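Local structure of vacuolar-sorting protein BRO1 (Saccharomyces cerevisiae, 1ZB1) at residues Y75-E80 with Q358-K363; H81-L86 with H116-E121; K206-I211 with L267-R272. The protein recruits the deubiquitinase Doa4 to endosomes and helps sort cargo into multivesicular bodies, the chain here being its Bro1 domain. One frame throughout, in Å; residues are numbered along the deposited sequence.

All three contacts join helices of the Bro1 domain. Contacts 1 and 2 share helix 65-86, contact 1 on its middle turns and contact 2 on its last ones, and their centres lie about 12 Å apart. They touch directly: Tyr75 OH and Glu121 OE2 are 2.7 Å apart, a probable hydrogen bond, and Ala361 CB packs 3.5 Å from His81 NE2. Contact 3 lies on the other side of the chain's centre, its own centre about 52 Å from that of contact 1 and about 55 Å from that of contact 2. Along the sequence, contact 2 closes before contact 3 opens, and contact 1, whose segments are 278 residues apart, spans both.

Contact 1. Residues Y75-E80 with Q358-K363; sequences YYSFLE and QDVANK
Val360 of helix 349-371 meets helix 65-86 at Ser77 and Phe78, with its CA 6.1 Å from Phe78 CA, a spacing short enough for a valine to reach the opposing backbone. It divides its two methyls between these neighbouring residues. CG1, anti to the backbone N (chi1 168°), lies against the main chain, 3.5 Å from both Phe78 N and Phe78 CA, and comes within 4.1 Å of Phe78 CB. CG2 rests 3.7 Å from Ser77 CB. The contact is therefore apolar, although a serine takes part: Ser77 OG sits beside its own backbone N (chi1 -68°) and bonds back to Leu73 O, which satisfies the hydroxyl within its helix. The Phe78 ring leads away from Val360 and meets Tyr364 edge-to-face, one turn further along helix 349-371. Beyond Val360 in the second segment, Lys363 forms a salt bridge with Glu51, on the exposed side of its helix. The arrangement is buried helix-to-helix packing in the largely helical Bro1 domain, joining helix 349-371, late in the chain, to the early helix 65-86.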
loop_
_atom_site.group_PDB
_atom_site.type_symbol
_atom_site.label_atom_id
_atom_site.label_comp_id
_atom_site.label_asym_id
_atom_site.label_seq_id
_atom_site.Cartn_x
_atom_site.Cartn_y
_atom_site.Cartn_z
ATOM N N TYR A 75 -0.515 16.696 -12.301
ATOM C CA TYR A 75 -1.114 16.254 -13.557
ATOM C C TYR A 75 -2.517 15.690 -13.295
ATOM O O TYR A 75 -3.426 15.913 -14.089
ATOM C CB TYR A 75 -0.232 15.203 -14.249
ATOM C CG TYR A 75 -0.738 14.802 -15.626
ATOM C CD1 TYR A 75 -0.966 15.765 -16.609
ATOM C CD2 TYR A 75 -1.030 13.467 -15.928
ATOM C CE1 TYR A 75 -1.483 15.414 -17.859
ATOM C CE2 TYR A 75 -1.543 13.105 -17.184
ATOM C CZ TYR A 75 -1.770 14.085 -18.136
ATOM O OH TYR A 75 -2.315 13.759 -19.356
ATOM N N TYR A 76 -2.699 14.960 -12.193
ATOM C CA TYR A 76 -4.027 14.415 -11.881
ATOM C C TYR A 76 -4.990 15.588 -11.677
ATOM O O TYR A 76 -6.134 15.557 -12.153
ATOM C CB TYR A 76 -4.005 13.554 -10.608
ATOM C CG TYR A 76 -5.279 12.733 -10.403
ATOM C CD1 TYR A 76 -5.366 11.418 -10.861
ATOM C CD2 TYR A 76 -6.404 13.289 -9.789
ATOM C CE1 TYR A 76 -6.542 10.669 -10.714
ATOM C CE2 TYR A 76 -7.592 12.554 -9.638
ATOM C CZ TYR A 76 -7.653 11.245 -10.102
ATOM O OH TYR A 76 -8.814 10.508 -9.949
ATOM N N SER A 77 -4.527 16.628 -10.983
ATOM C CA SER A 77 -5.369 17.801 -10.747
ATOM C C SER A 77 -5.853 18.367 -12.073
ATOM O O SER A 77 -7.024 18.716 -12.211
ATOM C CB SER A 77 -4.614 18.889 -9.970
ATOM O OG SER A 77 -4.346 18.471 -8.641
ATOM N N PHE A 78 -4.953 18.456 -13.048
ATOM C CA PHE A 78 -5.309 18.971 -14.368
ATOM C C PHE A 78 -6.443 18.135 -14.946
ATOM O O PHE A 78 -7.418 18.663 -15.482
ATOM C CB PHE A 78 -4.116 18.891 -15.325
ATOM C CG PHE A 78 -4.491 19.135 -16.763
ATOM C CD1 PHE A 78 -4.644 20.430 -17.247
ATOM C CD2 PHE A 78 -4.770 18.065 -17.613
ATOM C CE1 PHE A 78 -5.071 20.662 -18.559
ATOM C CE2 PHE A 78 -5.197 18.290 -18.923
ATOM C CZ PHE A 78 -5.349 19.591 -19.394
ATOM N N LEU A 79 -6.284 16.819 -14.844
ATOM C CA LEU A 79 -7.266 15.858 -15.350
ATOM C C LEU A 79 -8.608 15.946 -14.637
ATOM O O LEU A 79 -9.661 15.843 -15.272
ATOM C CB LEU A 79 -6.733 14.433 -15.180
ATOM C CG LEU A 79 -6.024 13.652 -16.289
ATOM C CD1 LEU A 79 -5.599 14.526 -17.458
ATOM C CD2 LEU A 79 -4.858 12.933 -15.658
ATOM N N GLU A 80 -8.569 16.105 -13.317
ATOM C CA GLU A 80 -9.795 16.177 -12.534
ATOM C C GLU A 80 -10.617 17.411 -12.915
ATOM O O GLU A 80 -11.837 17.324 -13.089
ATOM C CB GLU A 80 -9.470 16.179 -11.032
ATOM C CG GLU A 80 -10.692 16.021 -10.140
ATOM C CD GLU A 80 -11.400 14.687 -10.338
ATOM O OE1 GLU A 80 -11.717 14.334 -11.498
ATOM O OE2 GLU A 80 -11.654 13.997 -9.333
ATOM N N GLN A 358 -6.112 24.059 -6.429
ATOM C CA GLN A 358 -6.145 25.506 -6.671
ATOM C C GLN A 358 -5.194 26.050 -7.743
ATOM O O GLN A 358 -5.634 26.666 -8.717
ATOM C CB GLN A 358 -5.893 26.259 -5.360
ATOM C CG GLN A 358 -7.118 26.946 -4.785
ATOM C CD GLN A 358 -7.640 28.067 -5.671
ATOM O OE1 GLN A 358 -8.124 27.830 -6.779
ATOM N NE2 GLN A 358 -7.541 29.302 -5.181
ATOM N N ASP A 359 -3.894 25.839 -7.561
ATOM C CA ASP A 359 -2.907 26.345 -8.516
ATOM C C ASP A 359 -3.121 25.854 -9.949
ATOM O O ASP A 359 -2.913 26.604 -10.911
ATOM C CB ASP A 359 -1.484 25.991 -8.057
ATOM C CG ASP A 359 -1.070 26.747 -6.801
ATOM O OD1 ASP A 359 -1.351 27.965 -6.715
ATOM O OD2 ASP A 359 -0.454 26.127 -5.905
ATOM N N VAL A 360 -3.537 24.598 -10.091
ATOM C CA VAL A 360 -3.774 24.021 -11.409
ATOM C C VAL A 360 -4.987 24.644 -12.100
ATOM O O VAL A 360 -4.952 24.914 -13.297
ATOM C CB VAL A 360 -3.954 22.482 -11.314
ATOM C CG1 VAL A 360 -4.499 21.931 -12.622
ATOM C CG2 VAL A 360 -2.610 21.830 -11.000
ATOM N N ALA A 361 -6.057 24.879 -11.347
ATOM C CA ALA A 361 -7.257 25.476 -11.924
ATOM C C ALA A 361 -6.964 26.866 -12.485
ATOM O O ALA A 361 -7.498 27.253 -13.526
ATOM C CB ALA A 361 -8.354 25.565 -10.874
ATOM N N ASN A 362 -6.117 27.621 -11.795
ATOM C CA ASN A 362 -5.783 28.965 -12.243
ATOM C C ASN A 362 -4.896 28.964 -13.478
ATOM O O ASN A 362 -5.133 29.710 -14.427
ATOM C CB ASN A 362 -5.094 29.750 -11.123
ATOM C CG ASN A 362 -6.012 30.009 -9.948
ATOM O OD1 ASN A 362 -7.185 30.355 -10.125
ATOM N ND2 ASN A 362 -5.485 29.860 -8.739
ATOM N N LYS A 363 -3.876 28.115 -13.459
ATOM C CA LYS A 363 -2.939 28.020 -14.565
ATOM C C LYS A 363 -3.575 27.573 -15.882
ATOM O O LYS A 363 -3.231 28.085 -16.948
ATOM C CB LYS A 363 -1.803 27.062 -14.187
ATOM C CG LYS A 363 -0.727 26.905 -15.239
ATOM C CD LYS A 363 0.437 26.073 -14.712
ATOM C CE LYS A 363 1.492 25.870 -15.791
ATOM N NZ LYS A 363 2.744 25.214 -15.299
#

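Contact 2. Residues H81-L86 with H116-E121; sequences HLYFRL and HTLAFE
Tyr83 and Leu118 bring the two backbones closest, their CA atoms 6.7 Å apart. The first segment is the end of helix 65-86; the second enters helix 118-139 through Thr117, the N-cap, whose OG1 accepts a weak bond from Phe120 N. Leu118, in the first turn after the cap, reaches across to the other helix. Its CG is anti to the carbonyl carbon (chi1 -64°), and CD1 continues the chain outward (chi2 -179°) to the backbone where Leu82 and Tyr83 join, within 3.7 Å of Tyr83 CA and 3.8 Å of Leu82 CG. CD2 meets Leu82 CD2, also at 3.8 Å, and the two leucine side chains cross at about a right angle. Helices 65-86 and 118-139 are joined by a connection that includes the antiparallel pair of strands 97-100 and 112-115, and the contact packs the end of one helix on the start of the next; Phe97 of the first strand also packs on Leu118. Tyr83 CB lies 4.1 Å from Leu118 CD1, and Leu118 CB approaches the ring obliquely. The ring also makes a cation-pi contact with Lys122, one turn beyond Leu118 on helix 118-139. Within the first helix, His81 O accepts from both Arg85 N and Arg85 NH1, which approach from opposite faces of the carbonyl plane. The NH1 bond is 2.8 Å long but bent, with an angle of 145° at the hydrogen, and ties the guanidinium back to its own helix.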
loop_
_atom_site.group_PDB
_atom_site.type_symbol
_atom_site.label_atom_id
_atom_site.label_comp_id
_atom_site.label_asym_id
_atom_site.label_seq_id
_atom_site.Cartn_x
_atom_site.Cartn_y
_atom_site.Cartn_z
ATOM N N HIS A 81 -9.954 18.557 -13.045
ATOM C CA HIS A 81 -10.650 19.779 -13.435
ATOM C C HIS A 81 -11.174 19.660 -14.867
ATOM O O HIS A 81 -12.242 20.181 -15.184
ATOM C CB HIS A 81 -9.724 20.998 -13.334
ATOM C CG HIS A 81 -9.549 21.516 -11.941
ATOM N ND1 HIS A 81 -8.366 21.394 -11.242
ATOM C CD2 HIS A 81 -10.404 22.171 -11.119
ATOM C CE1 HIS A 81 -8.500 21.952 -10.052
ATOM N NE2 HIS A 81 -9.727 22.429 -9.951
ATOM N N LEU A 82 -10.413 18.984 -15.729
ATOM C CA LEU A 82 -10.823 18.794 -17.118
ATOM C C LEU A 82 -12.092 17.945 -17.130
ATOM O O LEU A 82 -13.033 18.213 -17.882
ATOM C CB LEU A 82 -9.721 18.079 -17.912
ATOM C CG LEU A 82 -9.997 17.805 -19.397
ATOM C CD1 LEU A 82 -10.257 19.112 -20.136
ATOM C CD2 LEU A 82 -8.804 17.086 -20.009
ATOM N N TYR A 83 -12.103 16.919 -16.283
ATOM C CA TYR A 83 -13.244 16.020 -16.176
ATOM C C TYR A 83 -14.464 16.736 -15.591
ATOM O O TYR A 83 -15.589 16.467 -15.999
ATOM C CB TYR A 83 -12.875 14.807 -15.319
ATOM C CG TYR A 83 -14.010 13.825 -15.099
ATOM C CD1 TYR A 83 -14.727 13.817 -13.904
ATOM C CD2 TYR A 83 -14.357 12.897 -16.082
ATOM C CE1 TYR A 83 -15.759 12.905 -13.689
ATOM C CE2 TYR A 83 -15.391 11.982 -15.878
ATOM C CZ TYR A 83 -16.083 11.992 -14.677
ATOM O OH TYR A 83 -17.090 11.079 -14.456
ATOM N N PHE A 84 -14.245 17.640 -14.639
ATOM C CA PHE A 84 -15.352 18.395 -14.049
ATOM C C PHE A 84 -16.033 19.215 -15.141
ATOM O O PHE A 84 -17.251 19.398 -15.134
ATOM C CB PHE A 84 -14.864 19.386 -12.978
ATOM C CG PHE A 84 -14.381 18.751 -11.699
ATOM C CD1 PHE A 84 -14.838 17.501 -11.292
ATOM C CD2 PHE A 84 -13.509 19.449 -10.861
ATOM C CE1 PHE A 84 -14.435 16.956 -10.071
ATOM C CE2 PHE A 84 -13.103 18.912 -9.638
ATOM C CZ PHE A 84 -13.568 17.661 -9.244
ATOM N N ARG A 85 -15.231 19.713 -16.077
ATOM C CA ARG A 85 -15.731 20.548 -17.162
ATOM C C ARG A 85 -16.261 19.814 -18.395
ATOM O O ARG A 85 -17.262 20.236 -18.980
ATOM C CB ARG A 85 -14.637 21.536 -17.573
ATOM C CG ARG A 85 -14.242 22.490 -16.448
ATOM C CD ARG A 85 -12.988 23.274 -16.779
ATOM N NE ARG A 85 -12.675 24.285 -15.769
ATOM C CZ ARG A 85 -12.439 24.025 -14.484
ATOM N NH1 ARG A 85 -12.479 22.777 -14.033
ATOM N NH2 ARG A 85 -12.148 25.017 -13.648
ATOM N N LEU A 86 -15.607 18.724 -18.790
ATOM C CA LEU A 86 -16.026 17.969 -19.971
ATOM C C LEU A 86 -16.829 16.704 -19.684
ATOM O O LEU A 86 -17.701 16.330 -20.468
ATOM C CB LEU A 86 -14.807 17.596 -20.823
ATOM C CG LEU A 86 -13.982 18.751 -21.395
ATOM C CD1 LEU A 86 -12.918 18.199 -22.330
ATOM C CD2 LEU A 86 -14.892 19.720 -22.141
ATOM N N HIS A 116 -9.681 6.611 -25.050
ATOM C CA HIS A 116 -9.856 8.063 -25.032
ATOM C C HIS A 116 -10.496 8.683 -23.785
ATOM O O HIS A 116 -10.454 9.901 -23.611
ATOM C CB HIS A 116 -10.692 8.519 -26.236
ATOM C CG HIS A 116 -10.111 8.162 -27.570
ATOM N ND1 HIS A 116 -8.770 8.289 -27.862
ATOM C CD2 HIS A 116 -10.706 7.763 -28.717
ATOM C CE1 HIS A 116 -8.565 7.986 -29.130
ATOM N NE2 HIS A 116 -9.724 7.663 -29.673
ATOM N N THR A 117 -11.101 7.875 -22.929
ATOM C CA THR A 117 -11.756 8.425 -21.750
ATOM C C THR A 117 -10.785 8.996 -20.723
ATOM O O THR A 117 -9.682 8.477 -20.529
ATOM C CB THR A 117 -12.629 7.369 -21.056
ATOM O OG1 THR A 117 -11.788 6.413 -20.403
ATOM C CG2 THR A 117 -13.510 6.650 -22.086
ATOM N N LEU A 118 -11.206 10.073 -20.065
ATOM C CA LEU A 118 -10.381 10.703 -19.046
ATOM C C LEU A 118 -10.222 9.753 -17.858
ATOM O O LEU A 118 -9.199 9.778 -17.178
ATOM C CB LEU A 118 -11.003 12.038 -18.603
ATOM C CG LEU A 118 -11.070 13.110 -19.707
ATOM C CD1 LEU A 118 -11.674 14.405 -19.168
ATOM C CD2 LEU A 118 -9.661 13.376 -20.246
ATOM N N ALA A 119 -11.223 8.903 -17.622
ATOM C CA ALA A 119 -11.157 7.940 -16.519
ATOM C C ALA A 119 -9.962 6.993 -16.658
ATOM O O ALA A 119 -9.361 6.590 -15.655
ATOM C CB ALA A 119 -12.458 7.123 -16.444
ATOM N N PHE A 120 -9.624 6.624 -17.891
ATOM C CA PHE A 120 -8.492 5.726 -18.127
ATOM C C PHE A 120 -7.188 6.450 -17.750
ATOM O O PHE A 120 -6.382 5.927 -16.979
ATOM C CB PHE A 120 -8.455 5.298 -19.604
ATOM C CG PHE A 120 -7.357 4.310 -19.938
ATOM C CD1 PHE A 120 -7.226 3.119 -19.228
ATOM C CD2 PHE A 120 -6.477 4.557 -20.992
ATOM C CE1 PHE A 120 -6.238 2.182 -19.556
ATOM C CE2 PHE A 120 -5.481 3.622 -21.333
ATOM C CZ PHE A 120 -5.366 2.435 -20.611
ATOM N N GLU A 121 -6.997 7.656 -18.280
ATOM C CA GLU A 121 -5.787 8.442 -17.991
ATOM C C GLU A 121 -5.686 8.734 -16.482
ATOM O O GLU A 121 -4.605 8.639 -15.897
ATOM C CB GLU A 121 -5.788 9.749 -18.808
ATOM C CG GLU A 121 -4.554 10.656 -18.599
ATOM C CD GLU A 121 -3.329 10.243 -19.413
ATOM O OE1 GLU A 121 -3.169 9.046 -19.716
ATOM O OE2 GLU A 121 -2.509 11.129 -19.744
#

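Contact 3. Residues K206-I211 with L267-R272; sequences KQYTLI and LEEENR
Glu269 OE2 approaches the Tyr208 ring obliquely, with the ring and carboxylate planes 21° apart. This oxygen lies 3.6 Å from Tyr208 CE1 and 3.7 Å from Tyr208 CD1. The glutamate gets there with CG anti to its backbone N (chi1 -154°) and the chain extended beyond it, so that it spans a CA-CA distance of 9.2 Å to Tyr208. Another part of the same ring has Lys206 O over one face, 3.3 Å above the plane and offset toward the rim. This is where two helices meet at their ends: Gln207, centre of an inverse gamma turn, holds the N-cap position of helix 208-230, and a Schellman motif with Asn271 as C-prime residue ends helix 242-269. The Tyr208 side chain also packs on Tyr262, Leu265 and His266 of that helix. Lys206 crosses Glu269 with its chain bent at chi2 and chi4, bringing CE to 3.9 Å from Glu269 OE2. Its NZ stays 4.6 Å from that oxygen, beyond a salt bridge, and makes a weak bond to Tyr208 OH; the opposite charges probably still attract. Glu269 OE1 accepts a 2.6 Å hydrogen bond from a water that also donates weakly to Lys206 O.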
loop_
_atom_site.group_PDB
_atom_site.type_symbol
_atom_site.label_atom_id
_atom_site.label_comp_id
_atom_site.label_asym_id
_atom_site.label_seq_id
_atom_site.Cartn_x
_atom_site.Cartn_y
_atom_site.Cartn_z
ATOM N N LYS A 206 7.984 -1.695 26.785
ATOM C CA LYS A 206 7.681 -2.312 28.075
ATOM C C LYS A 206 6.164 -2.424 28.270
ATOM O O LYS A 206 5.693 -3.107 29.181
ATOM C CB LYS A 206 8.304 -1.475 29.198
ATOM C CG LYS A 206 8.817 -2.259 30.400
ATOM C CD LYS A 206 7.695 -2.855 31.236
ATOM C CE LYS A 206 8.211 -3.329 32.591
ATOM N NZ LYS A 206 9.316 -4.321 32.468
ATOM N N GLN A 207 5.406 -1.747 27.409
ATOM C CA GLN A 207 3.946 -1.775 27.473
ATOM C C GLN A 207 3.426 -3.048 26.818
ATOM O O GLN A 207 2.772 -3.007 25.772
ATOM C CB GLN A 207 3.353 -0.558 26.761
ATOM C CG GLN A 207 3.470 0.749 27.528
ATOM C CD GLN A 207 2.783 1.895 26.808
ATOM O OE1 GLN A 207 3.241 2.352 25.761
ATOM N NE2 GLN A 207 1.666 2.355 27.362
ATOM N N TYR A 208 3.724 -4.174 27.454
ATOM C CA TYR A 208 3.337 -5.489 26.966
ATOM C C TYR A 208 1.947 -5.552 26.354
ATOM O O TYR A 208 1.778 -6.015 25.227
ATOM C CB TYR A 208 3.464 -6.502 28.104
ATOM C CG TYR A 208 4.875 -6.592 28.648
ATOM C CD1 TYR A 208 5.125 -7.083 29.931
ATOM C CD2 TYR A 208 5.963 -6.179 27.878
ATOM C CE1 TYR A 208 6.425 -7.155 30.431
ATOM C CE2 TYR A 208 7.261 -6.250 28.367
ATOM C CZ TYR A 208 7.484 -6.735 29.642
ATOM O OH TYR A 208 8.770 -6.788 30.124
ATOM N N THR A 209 0.955 -5.079 27.095
ATOM C CA THR A 209 -0.418 -5.095 26.620
ATOM C C THR A 209 -0.582 -4.369 25.275
ATOM O O THR A 209 -1.251 -4.868 24.369
ATOM C CB THR A 209 -1.352 -4.463 27.678
ATOM O OG1 THR A 209 -2.699 -4.449 27.190
ATOM C CG2 THR A 209 -0.906 -3.043 28.004
ATOM N N LEU A 210 0.045 -3.204 25.143
ATOM C CA LEU A 210 -0.046 -2.412 23.915
ATOM C C LEU A 210 0.533 -3.169 22.716
ATOM O O LEU A 210 -0.145 -3.366 21.703
ATOM C CB LEU A 210 0.715 -1.094 24.082
ATOM C CG LEU A 210 0.221 0.189 23.394
ATOM C CD1 LEU A 210 1.417 1.104 23.178
ATOM C CD2 LEU A 210 -0.452 -0.109 22.073
ATOM N N ILE A 211 1.793 -3.578 22.835
ATOM C CA ILE A 211 2.470 -4.307 21.768
ATOM C C ILE A 211 1.637 -5.510 21.340
ATOM O O ILE A 211 1.466 -5.761 20.147
ATOM C CB ILE A 211 3.882 -4.771 22.216
ATOM C CG1 ILE A 211 4.822 -3.565 22.322
ATOM C CG2 ILE A 211 4.469 -5.752 21.205
ATOM C CD1 ILE A 211 4.393 -2.532 23.316
ATOM N N LEU A 267 0.565 -11.363 31.519
ATOM C CA LEU A 267 -0.048 -12.284 32.466
ATOM C C LEU A 267 0.904 -12.585 33.621
ATOM O O LEU A 267 0.477 -12.718 34.768
ATOM C CB LEU A 267 -0.444 -13.583 31.760
ATOM C CG LEU A 267 -1.528 -13.442 30.690
ATOM C CD1 LEU A 267 -1.797 -14.792 30.050
ATOM C CD2 LEU A 267 -2.794 -12.889 31.318
ATOM N N GLU A 268 2.193 -12.689 33.315
ATOM C CA GLU A 268 3.201 -12.954 34.336
ATOM C C GLU A 268 3.321 -11.730 35.231
ATOM O O GLU A 268 3.615 -11.838 36.421
ATOM C CB GLU A 268 4.560 -13.239 33.694
ATOM C CG GLU A 268 5.717 -13.150 34.681
ATOM C CD GLU A 268 7.065 -13.364 34.033
ATOM O OE1 GLU A 268 7.302 -12.797 32.945
ATOM O OE2 GLU A 268 7.895 -14.088 34.618
ATOM N N GLU A 269 3.098 -10.566 34.636
ATOM C CA GLU A 269 3.168 -9.295 35.342
ATOM C C GLU A 269 1.983 -9.209 36.305
ATOM O O GLU A 269 2.053 -8.542 37.335
ATOM C CB GLU A 269 3.121 -8.149 34.326
ATOM C CG GLU A 269 3.769 -6.850 34.775
ATOM C CD GLU A 269 3.838 -5.823 33.652
ATOM O OE1 GLU A 269 2.767 -5.417 33.144
ATOM O OE2 GLU A 269 4.962 -5.427 33.274
ATOM N N GLU A 270 0.898 -9.898 35.962
ATOM C CA GLU A 270 -0.307 -9.918 36.787
ATOM C C GLU A 270 -0.299 -11.149 37.689
ATOM O O GLU A 270 -1.329 -11.530 38.241
ATOM C CB GLU A 270 -1.557 -9.959 35.905
ATOM C CG GLU A 270 -1.711 -8.787 34.953
ATOM C CD GLU A 270 -2.081 -7.497 35.656
ATOM O OE1 GLU A 270 -1.259 -6.976 36.440
ATOM O OE2 GLU A 270 -3.203 -7.003 35.421
ATOM N N ASN A 271 0.867 -11.772 37.825
ATOM C CA ASN A 271 1.008 -12.964 38.652
ATOM C C ASN A 271 0.020 -14.057 38.265
ATOM O O ASN A 271 -0.477 -14.790 39.123
ATOM C CB ASN A 271 0.828 -12.615 40.132
ATOM C CG ASN A 271 1.950 -11.749 40.667
ATOM O OD1 ASN A 271 3.121 -12.131 40.622
ATOM N ND2 ASN A 271 1.598 -10.576 41.180
ATOM N N ARG A 272 -0.276 -14.160 36.973
ATOM C CA ARG A 272 -1.191 -15.186 36.498
ATOM C C ARG A 272 -0.439 -16.229 35.684
ATOM O O ARG A 272 -0.776 -16.508 34.530
ATOM C CB ARG A 272 -2.322 -14.571 35.667
ATOM C CG ARG A 272 -3.440 -13.982 36.515
ATOM C CD ARG A 272 -4.709 -13.761 35.705
ATOM N NE ARG A 272 -4.665 -12.549 34.895
ATOM C CZ ARG A 272 -5.582 -12.228 33.987
ATOM N NH1 ARG A 272 -6.613 -13.035 33.767
ATOM N NH2 ARG A 272 -5.478 -11.094 33.307
HETATM O O HOH W 1 2.952 -4.085 30.896
#